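Oxidized polyvinyl alcohol hydrolase from Pseudomonas sp. catalyses the hydrolysis of beta-diketones such as 4,6-nonanedione and of oxidized polyvinyl alcohol, the second step in polyvinyl alcohol degradation. One contact in two of its structures: PDB 3WL6 (chain A, 1.60 Å), residues Gly174-Gly179 and His303-Leu308, and PDB 3WL8 (chain B, 1.60 Å), residues Gly174-Gly179 and His303-Leu308. Structure 2 is superposed on structure 1 by the backbone atoms of these residues (RMSD 0.06 Å); each is numbered along its deposited sequence.

Structure 1 (3WL6); sequences GGISSG and HMWPQL.
Ser177 OG meets His303 NE2 at 2.7 Å, a hydrogen bond whose proton could belong to either atom. The hydroxyl comes to the edge of the imidazole, near its plane. OG stands anti to the backbone N (chi1 -165°), which carries it toward the histidine. Ser177 CB also touches the ring, 3.3 Å from NE2. Beside this pair, Ile176 CB packs on Trp305 CE3 at 3.7 Å. Ile176 CG2 lies at the edge of the indole, in its plane, and Pro306 CD lies over one face. Ile176 CD1 is 3.4 Å from the backbone O of Met304. Ser177 sits in the sharp turn between strand 170-176 and helix 178-189, with a positive phi of 61°. With Gly175 and Gly179 it fits the GxSxG nucleophile elbow of alpha/beta-hydrolases. His303 lies in the loop between strand 292-298 and helix 310-322. Its ND1 is hydrogen-bonded to Asp258 OD1, and its ring stacks with Tyr275. Ser177, assigned to the charge relay system by similarity, is consistent with a catalytic triad with His303 and Asp258. Trp305 NE1 is held by Asn314 OD1.

Structure 2 (3WL8); sequences GGIASG and HMWPQL. Engineered in segment 174-179: Ala177 (natural residue Ser). With OCA (octanoic acid (caprylic acid)), chain C.
Ala177, an engineered replacement of the natural serine, touches His303 through its methyl group: CB is 3.4 Å from NE2. The imidazole NE2 donates a hydrogen bond to O1 of the octanoic acid at 2.7 Å, with an N-H...O angle of 150°. O1 arrives at the edge of the ring, near its plane. The other carboxyl oxygen, O2, lies 3.2 Å from Ala177 CB. The acid is also hydrogen-bonded to Ser71 OG. Beside this site, Ile176 CB packs on Trp305 CE3 at 3.7 Å. Ile176 CG2 lies at the edge of the indole, in its plane, and Pro306 CD lies over one face. Ile176 CD1 is 3.3 Å from the backbone O of Met304. Ala177 occupies the position assigned by similarity to the charge relay system, in a turn with a positive phi of 61°. Behind the first shell, His303 ND1 is hydrogen-bonded to Asp258 OD1, and the ring stacks with Tyr275. The His303-Asp258 pair is consistent with the histidine and acid of a catalytic triad. Trp305 NE1 is held by Asn314 OD1.

How the two compare
The two backbones coincide within the error, and Ile176(A), Ser178(A), His303(A), Trp305(A) and their counterparts in chain B keep their place. Phi is positive at Ser177(A) and Ala177(B) alike.

The exchange is Ser177(A) against the engineered Ala177(B). The CB atoms coincide, and each touches the histidine: Ser177(A) CB is 3.3 Å from His303(A) NE2, and Ala177(B) CB is 3.4 Å from His303(B) NE2. OG of Ser177(A) has no counterpart in the alanine. With it goes the 2.7 Å hydrogen bond between Ser177(A) OG and His303(A) NE2, because Ala177(B) has no polar side-chain atom to make it. Loss of the hydroxyl would be expected to remove the nucleophile if Ser177(A) acts as its assignment by similarity suggests.

Octanoic acid is modelled in structure 2 alone, where it touches Ala177(B), Ser178(B) and His303(B). Its O1 accepts a 2.7 Å hydrogen bond from His303(B) NE2, so this nitrogen has a ligand partner in place of the serine hydroxyl. The carboxyl group does not take the exact place of that hydroxyl: after superposition, its O2 stands 1.9 Å apart from the place of Ser177(A) OG.

Structure 1 (3WL6)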
# COMPACT_ATOMS: atom_id res chain seq x y z
N GLY A 174 3.60 -2.06 1.81
CA GLY A 174 2.21 -2.36 2.06
C GLY A 174 1.69 -1.45 3.13
O GLY A 174 2.46 -0.72 3.75
N GLY A 175 0.39 -1.48 3.33
CA GLY A 175 -0.16 -0.59 4.33
C GLY A 175 -1.66 -0.76 4.42
O GLY A 175 -2.29 -1.49 3.68
N ILE A 176 -2.22 -0.01 5.36
CA ILE A 176 -3.65 -0.08 5.63
C ILE A 176 -4.38 1.21 5.24
O ILE A 176 -3.84 2.30 5.43
CB ILE A 176 -3.87 -0.32 7.17
CG1 ILE A 176 -5.36 -0.33 7.52
CG2 ILE A 176 -3.17 0.80 7.98
CD1 ILE A 176 -6.14 -1.46 6.82
N SER A 177 -5.57 1.09 4.66
CA SER A 177 -6.40 2.27 4.38
C SER A 177 -5.67 3.18 3.43
O SER A 177 -5.27 2.72 2.39
CB SER A 177 -6.73 2.98 5.69
OG SER A 177 -7.79 3.90 5.52
N SER A 178 -5.47 4.45 3.79
CA SER A 178 -4.74 5.36 2.88
C SER A 178 -3.35 4.78 2.54
O SER A 178 -2.80 5.04 1.45
CB SER A 178 -4.63 6.74 3.54
OG SER A 178 -4.01 7.67 2.67
N GLY A 179 -2.75 4.05 3.49
CA GLY A 179 -1.47 3.39 3.24
C GLY A 179 -1.64 2.26 2.24
O GLY A 179 -0.68 1.92 1.54
N HIS A 303 -12.33 -2.35 8.74
CA HIS A 303 -11.35 -1.43 8.16
C HIS A 303 -10.30 -1.01 9.18
O HIS A 303 -10.35 0.08 9.76
CB HIS A 303 -12.07 -0.18 7.64
CG HIS A 303 -11.20 0.67 6.77
ND1 HIS A 303 -10.69 0.21 5.58
CD2 HIS A 303 -10.72 1.93 6.94
CE1 HIS A 303 -9.91 1.15 5.05
NE2 HIS A 303 -9.91 2.20 5.86
N MET A 304 -9.36 -1.90 9.41
CA MET A 304 -8.27 -1.67 10.35
C MET A 304 -7.26 -2.75 10.02
O MET A 304 -7.49 -3.58 9.15
CB MET A 304 -8.76 -1.82 11.78
CG MET A 304 -9.38 -3.13 12.08
SD MET A 304 -10.45 -3.06 13.55
CE MET A 304 -9.59 -2.08 14.65
N TRP A 305 -6.13 -2.73 10.69
CA TRP A 305 -5.13 -3.75 10.39
C TRP A 305 -5.73 -5.10 10.74
O TRP A 305 -6.49 -5.18 11.69
CB TRP A 305 -3.88 -3.54 11.24
CG TRP A 305 -2.68 -4.28 10.71
CD1 TRP A 305 -2.31 -5.59 10.98
CD2 TRP A 305 -1.78 -3.81 9.70
NE1 TRP A 305 -1.25 -5.95 10.18
CE2 TRP A 305 -0.90 -4.88 9.40
CE3 TRP A 305 -1.63 -2.60 9.03
CZ2 TRP A 305 0.12 -4.77 8.44
CZ3 TRP A 305 -0.62 -2.48 8.07
CH2 TRP A 305 0.24 -3.56 7.79
N PRO A 306 -5.42 -6.15 9.97
CA PRO A 306 -5.95 -7.49 10.26
C PRO A 306 -5.89 -7.74 11.78
O PRO A 306 -4.83 -7.60 12.40
CB PRO A 306 -5.01 -8.39 9.48
CG PRO A 306 -4.93 -7.60 8.17
CD PRO A 306 -4.67 -6.17 8.69
N GLN A 307 -7.03 -8.10 12.36
CA GLN A 307 -7.17 -8.30 13.81
C GLN A 307 -7.09 -9.72 14.34
O GLN A 307 -6.67 -9.93 15.48
CB GLN A 307 -8.51 -7.71 14.25
CG GLN A 307 -8.61 -6.23 13.96
CD GLN A 307 -7.67 -5.42 14.83
OE1 GLN A 307 -6.76 -4.73 14.34
NE2 GLN A 307 -7.89 -5.49 16.14
N LEU A 308 -7.50 -10.69 13.53
CA LEU A 308 -7.48 -12.08 13.95
C LEU A 308 -6.09 -12.66 13.73
O LEU A 308 -5.58 -12.60 12.61
CB LEU A 308 -8.52 -12.88 13.17
CG LEU A 308 -9.97 -12.39 13.32
CD1 LEU A 308 -10.87 -13.05 12.26
CD2 LEU A 308 -10.46 -12.67 14.74

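Structure 2 (3WL8)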
# COMPACT_ATOMS: atom_id res chain seq x y z
N GLY B 174 3.61 -2.03 1.79
CA GLY B 174 2.21 -2.34 2.01
C GLY B 174 1.67 -1.48 3.11
O GLY B 174 2.42 -0.75 3.74
N GLY B 175 0.36 -1.53 3.33
CA GLY B 175 -0.14 -0.66 4.38
C GLY B 175 -1.64 -0.78 4.47
O GLY B 175 -2.27 -1.49 3.68
N ILE B 176 -2.20 -0.05 5.42
CA ILE B 176 -3.64 -0.09 5.67
C ILE B 176 -4.35 1.19 5.28
O ILE B 176 -3.83 2.28 5.47
CB ILE B 176 -3.92 -0.37 7.20
CG1 ILE B 176 -5.44 -0.34 7.52
CG2 ILE B 176 -3.18 0.69 8.09
CD1 ILE B 176 -6.16 -1.56 6.94
N ALA B 177 -5.52 1.05 4.66
CA ALA B 177 -6.37 2.20 4.36
C ALA B 177 -5.66 3.16 3.45
O ALA B 177 -5.29 2.72 2.38
CB ALA B 177 -6.79 2.85 5.72
N SER B 178 -5.47 4.41 3.83
CA SER B 178 -4.75 5.33 2.91
C SER B 178 -3.37 4.76 2.59
O SER B 178 -2.84 4.99 1.49
CB SER B 178 -4.65 6.72 3.55
OG SER B 178 -4.00 7.67 2.70
N GLY B 179 -2.78 4.04 3.54
CA GLY B 179 -1.50 3.36 3.26
C GLY B 179 -1.64 2.23 2.25
O GLY B 179 -0.68 1.90 1.55
N HIS B 303 -12.36 -2.36 8.73
CA HIS B 303 -11.40 -1.45 8.14
C HIS B 303 -10.34 -1.06 9.18
O HIS B 303 -10.44 0.00 9.83
CB HIS B 303 -12.12 -0.17 7.68
CG HIS B 303 -11.29 0.68 6.78
ND1 HIS B 303 -10.78 0.21 5.58
CD2 HIS B 303 -10.85 1.97 6.89
CE1 HIS B 303 -10.07 1.17 5.00
NE2 HIS B 303 -10.10 2.24 5.77
N MET B 304 -9.34 -1.89 9.34
CA MET B 304 -8.26 -1.63 10.30
C MET B 304 -7.23 -2.71 10.03
O MET B 304 -7.44 -3.61 9.18
CB MET B 304 -8.77 -1.72 11.75
CG MET B 304 -9.42 -3.02 12.05
SD MET B 304 -10.35 -3.00 13.65
CE MET B 304 -9.37 -2.15 14.66
N TRP B 305 -6.07 -2.63 10.66
CA TRP B 305 -5.10 -3.69 10.37
C TRP B 305 -5.73 -5.04 10.72
O TRP B 305 -6.45 -5.12 11.71
CB TRP B 305 -3.86 -3.53 11.26
CG TRP B 305 -2.67 -4.27 10.70
CD1 TRP B 305 -2.32 -5.58 10.96
CD2 TRP B 305 -1.79 -3.80 9.70
NE1 TRP B 305 -1.29 -5.94 10.15
CE2 TRP B 305 -0.94 -4.87 9.36
CE3 TRP B 305 -1.64 -2.57 9.03
CZ2 TRP B 305 0.06 -4.76 8.37
CZ3 TRP B 305 -0.66 -2.46 8.05
CH2 TRP B 305 0.18 -3.56 7.74
N PRO B 306 -5.43 -6.11 9.96
CA PRO B 306 -5.97 -7.45 10.24
C PRO B 306 -5.90 -7.71 11.75
O PRO B 306 -4.84 -7.59 12.36
CB PRO B 306 -5.07 -8.35 9.41
CG PRO B 306 -4.96 -7.51 8.15
CD PRO B 306 -4.64 -6.12 8.72
N GLN B 307 -7.05 -8.10 12.35
CA GLN B 307 -7.16 -8.27 13.78
C GLN B 307 -7.07 -9.68 14.33
O GLN B 307 -6.70 -9.87 15.49
CB GLN B 307 -8.49 -7.69 14.25
CG GLN B 307 -8.61 -6.15 14.06
CD GLN B 307 -7.65 -5.36 14.94
OE1 GLN B 307 -6.68 -4.72 14.45
NE2 GLN B 307 -7.90 -5.38 16.24
N LEU B 308 -7.46 -10.63 13.50
CA LEU B 308 -7.45 -12.04 13.92
C LEU B 308 -6.08 -12.60 13.67
O LEU B 308 -5.60 -12.59 12.52
CB LEU B 308 -8.47 -12.85 13.11
CG LEU B 308 -9.90 -12.32 13.18
CD1 LEU B 308 -10.75 -13.01 12.09
CD2 LEU B 308 -10.42 -12.49 14.62
C1 OCA C . -8.97 5.68 4.97
C2 OCA C . -8.97 6.79 3.91
C3 OCA C . -10.35 6.94 3.25
C4 OCA C . -10.22 7.97 2.13
C5 OCA C . -11.60 8.45 1.68
C6 OCA C . -11.43 9.53 0.62
C7 OCA C . -12.74 10.32 0.51
C8 OCA C . -12.49 11.59 -0.30
O1 OCA C . -9.62 4.65 4.69
O2 OCA C . -8.10 5.77 5.86